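Long-range contact in putative lipoprotein (Bacteroides fragilis, PDB 3QNK), which is a putative SusD-family lipoprotein that probably helps bind glycans at the outer membrane for uptake: residues Asp26-Leu38 and Phe240-Met253. Numbering follows the deposited sequence.
Sequences DLYSEISVDGLQL and FDVQYKSPDVYNNM. With PO4 (phosphate ion), chain F.
V33 lies over one face of the Y244 ring, its CB 3.9 Å from the ring centroid and 11° off the normal, a CH-pi contact. With CG1 anti to the backbone N (chi1 -169°), the two methyls part company: V33 CG2 meets V242 CG2 tip to tip at 3.7 Å, while V33 CG1 reaches the selenium of M253, a selenomethionine, whose chain crosses it at about a right angle. Toward helix 17-29, I31 CD1 touches the edge of the F240 ring, 3.8 Å from F240 CZ, and I31 CG2 packs on V242 CG1. Y28 adds an edge contact to F240; its hydroxyl bonds to E110 and the A179 amide. At the other end G35 CA comes within 3.9 Å of N251 O, and Q37, bent at chi2 (-73°), lays CG 3.6 Å from M253 CE. Q37 NE2 returns to D34 O, in the carbonyl plane, and Q37 N shares that acceptor in a type I turn. D34 OD1 accepts from L36 N, an Asx turn, and OD2 from L38 N just past the turn, both from above the carboxylate plane. D34 N gives a weak bond to a phosphate, probably from the crystallisation liquor, that R125 NH1 also bonds. N257 ND2 bonds to both G35 O and M253 O, joining the segments through a third residue. The chain leaving helix 17-29 thus lies along strand 238-244 of a three-stranded antiparallel sheet, and cohesion across this junction is chiefly apolar, with D34 bracing the turn and N257 tying the two backbones together.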
ATOM      1  N   ASP B  26       4.228  10.929 -14.231  1.00 64.42           N
ATOM      2  CA  ASP B  26       3.991  10.289 -12.938  1.00 61.87           C
ATOM      3  C   ASP B  26       2.546   9.833 -12.835  1.00 61.85           C
ATOM      4  O   ASP B  26       2.280   8.764 -12.279  1.00 58.67           O
ATOM      5  CB  ASP B  26       4.349  11.238 -11.794  1.00 64.76           C
ATOM      6  CG  ASP B  26       4.270  10.621 -10.412  1.00 74.90           C
ATOM      7  OD1 ASP B  26       4.922   9.580 -10.195  1.00 76.75           O
ATOM      8  OD2 ASP B  26       3.605  11.223  -9.524  1.00 77.15           O
ATOM      9  N   LEU B  27       1.608  10.636 -13.390  1.00 59.19           N
ATOM     10  CA  LEU B  27       0.183  10.304 -13.374  1.00 57.84           C
ATOM     11  C   LEU B  27      -0.080   9.100 -14.271  1.00 60.18           C
ATOM     12  O   LEU B  27      -0.869   8.230 -13.903  1.00 59.96           O
ATOM     13  CB  LEU B  27      -0.695  11.499 -13.777  1.00 58.52           C
ATOM     14  CG  LEU B  27      -0.698  12.699 -12.841  1.00 63.82           C
ATOM     15  CD1 LEU B  27      -1.366  13.887 -13.490  1.00 65.03           C
ATOM     16  CD2 LEU B  27      -1.410  12.392 -11.574  1.00 63.04           C
ATOM     17  N   TYR B  28       0.607   9.015 -15.409  1.00 56.32           N
ATOM     18  CA  TYR B  28       0.484   7.850 -16.286  1.00 55.83           C
ATOM     19  C   TYR B  28       1.062   6.624 -15.588  1.00 62.47           C
ATOM     20  O   TYR B  28       0.508   5.533 -15.708  1.00 63.10           O
ATOM     21  CB  TYR B  28       1.202   8.073 -17.627  1.00 56.61           C
ATOM     22  CG  TYR B  28       0.389   8.793 -18.680  1.00 55.64           C
ATOM     23  CD1 TYR B  28      -0.564   8.112 -19.444  1.00 55.92           C
ATOM     24  CD2 TYR B  28       0.639  10.131 -18.990  1.00 56.16           C
ATOM     25  CE1 TYR B  28      -1.284   8.762 -20.451  1.00 55.37           C
ATOM     26  CE2 TYR B  28      -0.089  10.795 -19.980  1.00 56.67           C
ATOM     27  CZ  TYR B  28      -1.040  10.105 -20.719  1.00 63.34           C
ATOM     28  OH  TYR B  28      -1.761  10.760 -21.697  1.00 64.55           O
ATOM     29  N   SER B  29       2.161   6.811 -14.824  1.00 59.98           N
ATOM     30  CA  SER B  29       2.833   5.734 -14.087  1.00 59.45           C
ATOM     31  C   SER B  29       1.914   5.162 -12.984  1.00 64.51           C
ATOM     32  O   SER B  29       2.123   4.034 -12.530  1.00 65.33           O
ATOM     33  CB  SER B  29       4.171   6.213 -13.521  1.00 62.27           C
ATOM     34  OG  SER B  29       4.158   6.400 -12.115  1.00 72.06           O
ATOM     35  N   GLU B  30       0.867   5.919 -12.604  1.00 60.96           N
ATOM     36  CA  GLU B  30      -0.110   5.487 -11.613  1.00 59.54           C
ATOM     37  C   GLU B  30      -1.102   4.482 -12.201  1.00 63.16           C
ATOM     38  O   GLU B  30      -1.896   3.927 -11.450  1.00 63.99           O
ATOM     39  CB  GLU B  30      -0.852   6.679 -10.996  1.00 60.83           C
ATOM     40  CG  GLU B  30      -0.037   7.458  -9.976  1.00 67.67           C
ATOM     41  CD  GLU B  30       0.467   6.739  -8.742  1.00 74.57           C
ATOM     42  OE1 GLU B  30      -0.102   5.687  -8.368  1.00 72.72           O
ATOM     43  OE2 GLU B  30       1.428   7.255  -8.127  1.00 67.16           O
ATOM     44  N   ILE B  31      -1.058   4.223 -13.521  1.00 58.46           N
ATOM     45  CA  ILE B  31      -1.931   3.215 -14.121  1.00 56.83           C
ATOM     46  C   ILE B  31      -1.432   1.855 -13.624  1.00 63.57           C
ATOM     47  O   ILE B  31      -0.248   1.522 -13.811  1.00 64.89           O
ATOM     48  CB  ILE B  31      -1.988   3.293 -15.674  1.00 58.52           C
ATOM     49  CG1 ILE B  31      -2.581   4.617 -16.159  1.00 57.62           C
ATOM     50  CG2 ILE B  31      -2.767   2.091 -16.245  1.00 57.26           C
ATOM     51  CD1 ILE B  31      -2.251   4.910 -17.622  1.00 60.84           C
ATOM     52  N   SER B  32      -2.308   1.104 -12.950  1.00 59.81           N
ATOM     53  CA  SER B  32      -1.935  -0.202 -12.398  1.00 59.58           C
ATOM     54  C   SER B  32      -2.483  -1.349 -13.232  1.00 63.02           C
ATOM     55  O   SER B  32      -3.615  -1.277 -13.735  1.00 63.07           O
ATOM     56  CB  SER B  32      -2.452  -0.345 -10.971  1.00 62.17           C
ATOM     57  OG  SER B  32      -1.937   0.675 -10.142  1.00 73.37           O
ATOM     58  N   VAL B  33      -1.681  -2.413 -13.358  1.00 58.30           N
ATOM     59  CA  VAL B  33      -2.057  -3.658 -14.040  1.00 56.57           C
ATOM     60  C   VAL B  33      -1.934  -4.805 -13.047  1.00 57.48           C
ATOM     61  O   VAL B  33      -0.875  -4.981 -12.426  1.00 58.90           O
ATOM     62  CB  VAL B  33      -1.225  -3.938 -15.315  1.00 60.32           C
ATOM     63  CG1 VAL B  33      -1.831  -5.092 -16.114  1.00 58.68           C
ATOM     64  CG2 VAL B  33      -1.088  -2.680 -16.173  1.00 60.60           C
ATOM     65  N   ASP B  34      -3.016  -5.558 -12.875  1.00 50.71           N
ATOM     66  CA  ASP B  34      -3.016  -6.732 -12.008  1.00 49.35           C
ATOM     67  C   ASP B  34      -2.400  -7.893 -12.775  1.00 55.22           C
ATOM     68  O   ASP B  34      -3.089  -8.516 -13.607  1.00 56.26           O
ATOM     69  CB  ASP B  34      -4.440  -7.078 -11.542  1.00 49.33           C
ATOM     70  CG  ASP B  34      -4.557  -8.291 -10.619  1.00 59.50           C
ATOM     71  OD1 ASP B  34      -3.495  -8.815 -10.175  1.00 57.88           O
ATOM     72  OD2 ASP B  34      -5.721  -8.697 -10.306  1.00 65.29           O
ATOM     73  N   GLY B  35      -1.117  -8.153 -12.513  1.00 50.28           N
ATOM     74  CA  GLY B  35      -0.373  -9.233 -13.141  1.00 49.75           C
ATOM     75  C   GLY B  35      -0.967 -10.607 -12.902  1.00 53.91           C
ATOM     76  O   GLY B  35      -0.806 -11.500 -13.736  1.00 54.37           O
ATOM     77  N   LEU B  36      -1.712 -10.770 -11.783  1.00 50.34           N
ATOM     78  CA  LEU B  36      -2.320 -12.022 -11.360  1.00 49.04           C
ATOM     79  C   LEU B  36      -3.760 -12.201 -11.858  1.00 51.77           C
ATOM     80  O   LEU B  36      -4.293 -13.335 -11.789  1.00 52.13           O
ATOM     81  CB  LEU B  36      -2.254 -12.129  -9.844  1.00 49.19           C
ATOM     82  CG  LEU B  36      -0.837 -12.315  -9.343  1.00 55.52           C
ATOM     83  CD1 LEU B  36      -0.651 -11.663  -8.004  1.00 57.94           C
ATOM     84  CD2 LEU B  36      -0.437 -13.787  -9.341  1.00 55.44           C
ATOM     85  N   GLN B  37      -4.354 -11.122 -12.422  1.00 45.22           N
ATOM     86  CA  GLN B  37      -5.704 -11.099 -13.009  1.00 43.51           C
ATOM     87  C   GLN B  37      -6.696 -11.773 -12.076  1.00 45.71           C
ATOM     88  O   GLN B  37      -7.359 -12.754 -12.435  1.00 44.93           O
ATOM     89  CB  GLN B  37      -5.691 -11.751 -14.395  1.00 44.98           C
ATOM     90  CG  GLN B  37      -5.025 -10.891 -15.476  1.00 56.03           C
ATOM     91  CD  GLN B  37      -5.895  -9.730 -15.859  1.00 71.36           C
ATOM     92  OE1 GLN B  37      -6.997  -9.906 -16.427  1.00 65.09           O
ATOM     93  NE2 GLN B  37      -5.438  -8.529 -15.483  1.00 61.04           N
ATOM     94  N   LEU B  38      -6.774 -11.242 -10.852  1.00 41.69           N
ATOM     95  CA  LEU B  38      -7.577 -11.815  -9.806  1.00 40.77           C
ATOM     96  C   LEU B  38      -9.049 -11.723 -10.120  1.00 45.86           C
ATOM     97  O   LEU B  38      -9.744 -12.725  -9.952  1.00 48.52           O
ATOM     98  CB  LEU B  38      -7.223 -11.223  -8.449  1.00 41.19           C
ATOM     99  CG  LEU B  38      -5.828 -11.625  -7.901  1.00 46.49           C
ATOM    100  CD1 LEU B  38      -5.691 -11.211  -6.473  1.00 47.16           C
ATOM    101  CD2 LEU B  38      -5.581 -13.152  -7.997  1.00 45.28           C
ATOM    102  N   PHE B 240      -5.661   2.313 -26.595  1.00 55.69           N
ATOM    103  CA  PHE B 240      -4.902   2.679 -25.400  1.00 54.93           C
ATOM    104  C   PHE B 240      -4.276   1.447 -24.780  1.00 58.75           C
ATOM    105  O   PHE B 240      -4.962   0.450 -24.552  1.00 56.56           O
ATOM    106  CB  PHE B 240      -5.765   3.439 -24.349  1.00 55.45           C
ATOM    107  CG  PHE B 240      -4.934   4.071 -23.249  1.00 56.06           C
ATOM    108  CD1 PHE B 240      -4.210   5.241 -23.479  1.00 59.93           C
ATOM    109  CD2 PHE B 240      -4.843   3.480 -22.002  1.00 56.87           C
ATOM    110  CE1 PHE B 240      -3.408   5.796 -22.478  1.00 61.06           C
ATOM    111  CE2 PHE B 240      -4.055   4.048 -20.994  1.00 59.74           C
ATOM    112  CZ  PHE B 240      -3.349   5.205 -21.237  1.00 58.88           C
ATOM    113  N   ASP B 241      -2.967   1.521 -24.503  1.00 58.28           N
ATOM    114  CA  ASP B 241      -2.226   0.425 -23.876  1.00 59.23           C
ATOM    115  C   ASP B 241      -1.135   0.925 -22.919  1.00 64.70           C
ATOM    116  O   ASP B 241      -0.841   2.123 -22.856  1.00 65.94           O
ATOM    117  CB  ASP B 241      -1.602  -0.511 -24.935  1.00 62.25           C
ATOM    118  CG  ASP B 241      -0.543   0.092 -25.865  1.00 79.30           C
ATOM    119  OD1 ASP B 241      -0.211   1.305 -25.708  1.00 81.73           O
ATOM    120  OD2 ASP B 241      -0.055  -0.639 -26.754  1.00 84.51           O
ATOM    121  N   VAL B 242      -0.555  -0.022 -22.173  1.00 61.18           N
ATOM    122  CA  VAL B 242       0.562   0.145 -21.256  1.00 62.05           C
ATOM    123  C   VAL B 242       1.497  -1.051 -21.448  1.00 67.83           C
ATOM    124  O   VAL B 242       1.027  -2.186 -21.567  1.00 67.56           O
ATOM    125  CB  VAL B 242       0.177   0.362 -19.759  1.00 64.68           C
ATOM    126  CG1 VAL B 242      -0.363   1.759 -19.523  1.00 65.00           C
ATOM    127  CG2 VAL B 242      -0.801  -0.668 -19.264  1.00 63.24           C
ATOM    128  N   GLN B 243       2.801  -0.798 -21.534  1.00 66.63           N
ATOM    129  CA  GLN B 243       3.793  -1.868 -21.628  1.00 67.86           C
ATOM    130  C   GLN B 243       4.190  -2.133 -20.192  1.00 75.15           C
ATOM    131  O   GLN B 243       4.907  -1.339 -19.587  1.00 74.13           O
ATOM    132  CB  GLN B 243       4.975  -1.522 -22.561  1.00 70.33           C
ATOM    133  CG  GLN B 243       4.580  -1.408 -24.038  1.00 82.26           C
ATOM    134  CD  GLN B 243       3.778  -0.154 -24.352  1.00108.36           C
ATOM    135  OE1 GLN B 243       4.154   0.969 -23.994  1.00106.97           O
ATOM    136  NE2 GLN B 243       2.631  -0.318 -24.997  1.00 99.21           N
ATOM    137  N   TYR B 244       3.553  -3.146 -19.594  1.00 76.10           N
ATOM    138  CA  TYR B 244       3.725  -3.486 -18.188  1.00 77.99           C
ATOM    139  C   TYR B 244       4.896  -4.417 -18.001  1.00 88.95           C
ATOM    140  O   TYR B 244       4.870  -5.553 -18.473  1.00 88.46           O
ATOM    141  CB  TYR B 244       2.425  -4.092 -17.628  1.00 77.88           C
ATOM    142  CG  TYR B 244       2.473  -4.535 -16.178  1.00 79.31           C
ATOM    143  CD1 TYR B 244       2.725  -3.625 -15.155  1.00 81.44           C
ATOM    144  CD2 TYR B 244       2.175  -5.844 -15.822  1.00 79.77           C
ATOM    145  CE1 TYR B 244       2.746  -4.023 -13.821  1.00 81.49           C
ATOM    146  CE2 TYR B 244       2.181  -6.253 -14.490  1.00 80.79           C
ATOM    147  CZ  TYR B 244       2.462  -5.338 -13.492  1.00 88.87           C
ATOM    148  OH  TYR B 244       2.449  -5.751 -12.184  1.00 91.06           O
ATOM    149  N   LYS B 245       5.946  -3.903 -17.344  1.00 91.95           N
ATOM    150  CA  LYS B 245       7.157  -4.649 -17.006  1.00 95.15           C
ATOM    151  C   LYS B 245       7.324  -4.536 -15.498  1.00105.02           C
ATOM    152  O   LYS B 245       7.829  -3.519 -15.016  1.00105.86           O
ATOM    153  CB  LYS B 245       8.387  -4.132 -17.782  1.00 98.99           C
ATOM    154  N   SER B 246       6.753  -5.514 -14.751  1.00104.28           N
ATOM    155  CA  SER B 246       6.792  -5.557 -13.282  1.00105.54           C
ATOM    156  C   SER B 246       8.228  -5.755 -12.787  1.00113.55           C
ATOM    157  O   SER B 246       8.987  -6.528 -13.413  1.00113.41           O
ATOM    158  CB  SER B 246       5.895  -6.662 -12.736  1.00108.39           C
ATOM    159  OG  SER B 246       5.962  -6.729 -11.320  1.00116.26           O
ATOM    160  N   PRO B 247       8.621  -5.064 -11.672  1.00112.29           N
ATOM    161  CA  PRO B 247      10.003  -5.238 -11.164  1.00113.40           C
ATOM    162  C   PRO B 247      10.298  -6.705 -10.768  1.00115.67           C
ATOM    163  O   PRO B 247      11.265  -7.297 -11.287  1.00116.36           O
ATOM    164  CB  PRO B 247      10.079  -4.284  -9.947  1.00115.35           C
ATOM    165  CG  PRO B 247       8.872  -3.411 -10.016  1.00118.51           C
ATOM    166  CD  PRO B 247       7.833  -4.137 -10.819  1.00112.79           C
ATOM    167  N   ASP B 248       9.406  -7.315  -9.921  1.00107.22           N
ATOM    168  CA  ASP B 248       9.600  -8.656  -9.396  1.00104.65           C
ATOM    169  C   ASP B 248       8.974  -9.756 -10.194  1.00101.37           C
ATOM    170  O   ASP B 248       7.889  -9.598 -10.742  1.00100.50           O
ATOM    171  CB  ASP B 248       9.139  -8.763  -7.930  1.00106.33           C
ATOM    172  CG  ASP B 248       7.755  -8.283  -7.597  1.00115.63           C
ATOM    173  OD1 ASP B 248       7.447  -7.109  -7.892  1.00114.43           O
ATOM    174  OD2 ASP B 248       7.018  -9.041  -6.947  1.00124.42           O
ATOM    175  N   VAL B 249       9.660 -10.917 -10.179  1.00 93.95           N
ATOM    176  CA  VAL B 249       9.287 -12.200 -10.801  1.00 91.46           C
ATOM    177  C   VAL B 249       7.938 -12.718 -10.232  1.00 91.07           C
ATOM    178  O   VAL B 249       7.204 -13.457 -10.903  1.00 90.00           O
ATOM    179  CB  VAL B 249      10.436 -13.251 -10.607  1.00 95.53           C
ATOM    180  CG1 VAL B 249      10.438 -13.883  -9.215  1.00 94.93           C
ATOM    181  CG2 VAL B 249      10.393 -14.344 -11.665  1.00 94.91           C
ATOM    182  N   TYR B 250       7.641 -12.324  -8.986  1.00 83.82           N
ATOM    183  CA  TYR B 250       6.464 -12.742  -8.249  1.00 79.86           C
ATOM    184  C   TYR B 250       5.230 -11.957  -8.679  1.00 78.77           C
ATOM    185  O   TYR B 250       4.114 -12.394  -8.395  1.00 77.34           O
ATOM    186  CB  TYR B 250       6.738 -12.603  -6.738  1.00 80.12           C
ATOM    187  CG  TYR B 250       7.800 -13.567  -6.235  1.00 81.02           C
ATOM    188  CD1 TYR B 250       7.681 -14.941  -6.445  1.00 82.55           C
ATOM    189  CD2 TYR B 250       8.917 -13.108  -5.539  1.00 82.26           C
ATOM    190  CE1 TYR B 250       8.632 -15.837  -5.957  1.00 83.97           C
ATOM    191  CE2 TYR B 250       9.878 -13.999  -5.047  1.00 83.88           C
ATOM    192  CZ  TYR B 250       9.730 -15.364  -5.260  1.00 87.32           C
ATOM    193  OH  TYR B 250      10.658 -16.274  -4.806  1.00 84.44           O
ATOM    194  N   ASN B 251       5.421 -10.823  -9.391  1.00 72.79           N
ATOM    195  CA  ASN B 251       4.298  -9.996  -9.820  1.00 70.48           C
ATOM    196  C   ASN B 251       4.278  -9.751 -11.347  1.00 69.11           C
ATOM    197  O   ASN B 251       3.322  -9.154 -11.872  1.00 66.18           O
ATOM    198  CB  ASN B 251       4.288  -8.699  -9.026  1.00 73.45           C
ATOM    199  CG  ASN B 251       3.707  -8.932  -7.642  1.00103.82           C
ATOM    200  OD1 ASN B 251       2.546  -9.366  -7.478  1.00100.57           O
ATOM    201  ND2 ASN B 251       4.525  -8.731  -6.618  1.00 95.94           N
ATOM    202  N   ASN B 252       5.294 -10.304 -12.048  1.00 63.68           N
ATOM    203  CA  ASN B 252       5.433 -10.214 -13.493  1.00 62.73           C
ATOM    204  C   ASN B 252       4.301 -10.981 -14.165  1.00 61.54           C
ATOM    205  O   ASN B 252       4.247 -12.206 -14.070  1.00 62.62           O
ATOM    206  CB  ASN B 252       6.802 -10.728 -13.942  1.00 65.20           C
ATOM    207  CG  ASN B 252       6.998 -10.632 -15.425  1.00 78.15           C
ATOM    208  OD1 ASN B 252       6.558 -11.495 -16.195  1.00 66.77           O
ATOM    209  ND2 ASN B 252       7.612  -9.551 -15.855  1.00 68.77           N
HETATM  210  N   MSE B 253       3.417 -10.245 -14.856  1.00 51.98           N
HETATM  211  CA  MSE B 253       2.228 -10.726 -15.551  1.00 47.50           C
HETATM  212  C   MSE B 253       2.489 -11.960 -16.441  1.00 53.83           C
HETATM  213  O   MSE B 253       1.661 -12.878 -16.451  1.00 52.49           O
HETATM  214  CB  MSE B 253       1.625  -9.600 -16.375  1.00 48.30           C
HETATM  215  CG  MSE B 253       0.284  -9.953 -16.929  1.00 53.21           C
HETATM  216 SE   MSE B 253      -0.694  -8.461 -17.560  0.75 58.34          SE
HETATM  217  CE  MSE B 253      -2.355  -9.261 -17.294  1.00 53.36           C
TER
HETATM  218  P   PO4 F 601      -6.458  -3.222 -11.448  1.00107.86           P
HETATM  219  O1  PO4 F 601      -7.763  -4.028 -10.945  1.00113.93           O
HETATM  220  O2  PO4 F 601      -5.617  -2.591 -10.198  1.00111.07           O
HETATM  221  O3  PO4 F 601      -5.651  -4.100 -12.559  1.00112.31           O
HETATM  222  O4  PO4 F 601      -6.930  -1.978 -12.300  1.00115.80           O